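Local structure of DNAation factor-related protein 4 (Drosophila melanogaster, 5XPC) at residues B[13-18]-B[69-74]. The protein probably acts as an apoptotic DNA endonuclease, the present chain being its CIDE domain, a module that builds higher-order assemblies for DNA fragmentation. Sequence-based numbering, arbitrary orientation.
Sequences KVTDNE and QTLFIV
K13, T15 and I73 bury the most surface where strands 13-15 and 71-74 pair in parallel. K13 N donates to T70 O (3.1 Å) from above the carbonyl plane, while F72 N bonds to K13 O in plane at 2.7 Å. The ladder continues as T15 N donates to F72 O and V74 N to T15 O, both nearly along the C=O axis. With CG anti to the carbonyl carbon (chi1 -64°) and the chain extended beyond it, the K13 side chain crosses Q69 obliquely, CE lying 3.3 Å from Q69 OE1, which accepts a hydrogen bond from Y62 OH of the second subunit. K13 NZ reaches Q69 O through a water and forms a salt bridge with D53 of the second subunit; an alanine here would lose both and the packing on Q69, and would probably loosen the grip on the second subunit. On the same face, T15 and I73 lie side by side: CG2 of T15, in the crowded position between backbone N and carbonyl carbon, meets I73 CD1 at 3.6 Å, and T15 OG1 turns to R21 O. I73 CG2 packs against N17 N at 3.6 Å. V14, F72 and V74 face the core, where V14 and F72 meet L33 of helix 30-40. These are the two central strands of the ubiquitin-like sheet, flanked by antiparallel strands 22-27 beside 10-15 and 47-50 beside 71-75.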
ATOM      1  N   LYS B  13      11.735  17.415   8.266  1.00 19.33           N
ATOM      2  CA  LYS B  13      13.174  17.491   8.044  1.00 19.45           C
ATOM      3  C   LYS B  13      13.444  17.821   6.583  1.00 21.52           C
ATOM      4  O   LYS B  13      12.822  17.236   5.687  1.00 22.91           O
ATOM      5  CB  LYS B  13      13.871  16.185   8.435  1.00 23.56           C
ATOM      6  CG  LYS B  13      13.750  15.887   9.931  1.00 27.00           C
ATOM      7  CD  LYS B  13      14.302  14.516  10.289  1.00 26.55           C
ATOM      8  CE  LYS B  13      14.075  14.206  11.762  1.00 27.41           C
ATOM      9  NZ  LYS B  13      14.737  12.919  12.118  1.00 31.20           N
ATOM     10  N   VAL B  14      14.362  18.759   6.354  1.00 21.67           N
ATOM     11  CA  VAL B  14      14.679  19.268   5.021  1.00 21.12           C
ATOM     12  C   VAL B  14      16.189  19.324   4.857  1.00 19.12           C
ATOM     13  O   VAL B  14      16.902  19.833   5.733  1.00 23.58           O
ATOM     14  CB  VAL B  14      14.069  20.663   4.779  1.00 24.35           C
ATOM     15  CG1 VAL B  14      14.469  21.207   3.387  1.00 21.11           C
ATOM     16  CG2 VAL B  14      12.551  20.616   4.922  1.00 24.30           C
ATOM     17  N   THR B  15      16.675  18.815   3.730  1.00 22.93           N
ATOM     18  CA  THR B  15      18.069  18.970   3.363  1.00 23.69           C
ATOM     19  C   THR B  15      18.122  19.238   1.866  1.00 25.38           C
ATOM     20  O   THR B  15      17.095  19.242   1.177  1.00 23.40           O
ATOM     21  CB  THR B  15      18.879  17.726   3.790  1.00 23.51           C
ATOM     22  OG1 THR B  15      20.282  17.959   3.615  1.00 28.55           O
ATOM     23  CG2 THR B  15      18.427  16.476   3.009  1.00 22.11           C
ATOM     24  N   ASP B  16      19.317  19.500   1.358  1.00 25.89           N
ATOM     25  CA  ASP B  16      19.477  19.709  -0.071  1.00 31.11           C
ATOM     26  C   ASP B  16      19.917  18.401  -0.724  1.00 32.00           C
ATOM     27  O   ASP B  16      20.075  17.367  -0.069  1.00 28.03           O
ATOM     28  CB  ASP B  16      20.441  20.865  -0.363  1.00 30.59           C
ATOM     29  CG  ASP B  16      21.804  20.699   0.292  1.00 40.96           C
ATOM     30  OD1 ASP B  16      22.145  19.589   0.744  1.00 43.62           O
ATOM     31  OD2 ASP B  16      22.553  21.700   0.336  1.00 47.35           O
ATOM     32  N   ASN B  17      20.094  18.442  -2.044  1.00 31.34           N
ATOM     33  CA  ASN B  17      20.356  17.204  -2.767  1.00 37.68           C
ATOM     34  C   ASN B  17      21.699  16.594  -2.377  1.00 42.82           C
ATOM     35  O   ASN B  17      21.876  15.373  -2.469  1.00 40.12           O
ATOM     36  CB  ASN B  17      20.283  17.451  -4.271  1.00 38.79           C
ATOM     37  CG  ASN B  17      20.014  16.180  -5.046  1.00 44.74           C
ATOM     38  OD1 ASN B  17      19.282  15.299  -4.583  1.00 36.61           O
ATOM     39  ND2 ASN B  17      20.602  16.075  -6.231  1.00 51.21           N
ATOM     40  N   GLU B  18      22.636  17.413  -1.908  1.00 45.75           N
ATOM     41  CA  GLU B  18      23.942  16.923  -1.487  1.00 49.74           C
ATOM     42  C   GLU B  18      24.022  16.627   0.006  1.00 49.37           C
ATOM     43  O   GLU B  18      25.083  16.198   0.479  1.00 52.25           O
ATOM     44  CB  GLU B  18      25.024  17.930  -1.878  1.00 59.09           C
ATOM     45  CG  GLU B  18      25.257  18.005  -3.368  1.00 69.90           C
ATOM     46  CD  GLU B  18      25.602  16.651  -3.953  1.00 79.90           C
ATOM     47  OE1 GLU B  18      26.442  15.946  -3.356  1.00 81.12           O
ATOM     48  OE2 GLU B  18      25.018  16.279  -4.991  1.00 86.67           O
ATOM     49  N   GLN B  69       7.979  14.383  10.715  1.00 24.58           N
ATOM     50  CA  GLN B  69       9.405  14.064  10.619  1.00 25.41           C
ATOM     51  C   GLN B  69       9.797  13.408   9.295  1.00 26.42           C
ATOM     52  O   GLN B  69      10.926  12.915   9.173  1.00 26.25           O
ATOM     53  CB  GLN B  69       9.875  13.187  11.789  1.00 26.22           C
ATOM     54  CG  GLN B  69       9.496  13.748  13.153  1.00 26.26           C
ATOM     55  CD  GLN B  69      10.171  15.081  13.441  1.00 28.08           C
ATOM     56  OE1 GLN B  69      11.234  15.373  12.902  1.00 31.68           O
ATOM     57  NE2 GLN B  69       9.557  15.891  14.303  1.00 26.40           N
ATOM     58  N   THR B  70       8.913  13.398   8.295  1.00 22.78           N
ATOM     59  CA  THR B  70       9.311  12.989   6.950  1.00 24.79           C
ATOM     60  C   THR B  70      10.457  13.869   6.451  1.00 25.53           C
ATOM     61  O   THR B  70      10.496  15.069   6.728  1.00 24.94           O
ATOM     62  CB  THR B  70       8.111  13.081   5.995  1.00 27.87           C
ATOM     63  OG1 THR B  70       7.135  12.085   6.343  1.00 26.86           O
ATOM     64  CG2 THR B  70       8.531  12.867   4.531  1.00 28.93           C
ATOM     65  N   LEU B  71      11.403  13.260   5.731  1.00 23.66           N
ATOM     66  CA  LEU B  71      12.568  13.953   5.189  1.00 23.37           C
ATOM     67  C   LEU B  71      12.326  14.374   3.742  1.00 26.36           C
ATOM     68  O   LEU B  71      11.969  13.541   2.899  1.00 28.04           O
ATOM     69  CB  LEU B  71      13.810  13.062   5.254  1.00 25.66           C
ATOM     70  CG  LEU B  71      15.043  13.631   4.536  1.00 29.02           C
ATOM     71  CD1 LEU B  71      15.476  14.968   5.151  1.00 27.72           C
ATOM     72  CD2 LEU B  71      16.207  12.632   4.554  1.00 30.21           C
ATOM     73  N   PHE B  72      12.560  15.659   3.455  1.00 23.00           N
ATOM     74  CA  PHE B  72      12.414  16.236   2.125  1.00 23.82           C
ATOM     75  C   PHE B  72      13.755  16.741   1.610  1.00 25.97           C
ATOM     76  O   PHE B  72      14.598  17.207   2.383  1.00 24.20           O
ATOM     77  CB  PHE B  72      11.409  17.406   2.121  1.00 25.49           C
ATOM     78  CG  PHE B  72      10.054  17.041   2.662  1.00 26.42           C
ATOM     79  CD1 PHE B  72       9.171  16.299   1.899  1.00 28.44           C
ATOM     80  CD2 PHE B  72       9.663  17.448   3.930  1.00 25.25           C
ATOM     81  CE1 PHE B  72       7.915  15.943   2.402  1.00 29.00           C
ATOM     82  CE2 PHE B  72       8.415  17.100   4.435  1.00 29.44           C
ATOM     83  CZ  PHE B  72       7.543  16.350   3.665  1.00 25.66           C
ATOM     84  N   ILE B  73      13.940  16.641   0.291  1.00 24.01           N
ATOM     85  CA  ILE B  73      14.970  17.376  -0.435  1.00 25.78           C
ATOM     86  C   ILE B  73      14.330  18.634  -1.003  1.00 30.22           C
ATOM     87  O   ILE B  73      13.303  18.555  -1.695  1.00 26.20           O
ATOM     88  CB  ILE B  73      15.572  16.534  -1.573  1.00 27.92           C
ATOM     89  CG1 ILE B  73      15.991  15.152  -1.065  1.00 32.49           C
ATOM     90  CG2 ILE B  73      16.726  17.299  -2.252  1.00 29.51           C
ATOM     91  CD1 ILE B  73      17.053  15.204  -0.009  1.00 30.97           C
ATOM     92  N   VAL B  74      14.922  19.795  -0.732  1.00 26.79           N
ATOM     93  CA  VAL B  74      14.489  21.029  -1.380  1.00 26.84           C
ATOM     94  C   VAL B  74      15.387  21.272  -2.586  1.00 28.81           C
ATOM     95  O   VAL B  74      16.617  21.141  -2.497  1.00 27.77           O
ATOM     96  CB  VAL B  74      14.493  22.228  -0.413  1.00 26.71           C
ATOM     97  CG1 VAL B  74      15.890  22.501   0.150  1.00 28.87           C
ATOM     98  CG2 VAL B  74      13.913  23.473  -1.112  1.00 25.13           C
TER
HETATM   99  O   HOH W   1      12.671  11.225  10.492  1.00 37.25           O
HETATM  100  O   HOH W   2      19.241  20.824  -3.660  1.00 31.83           O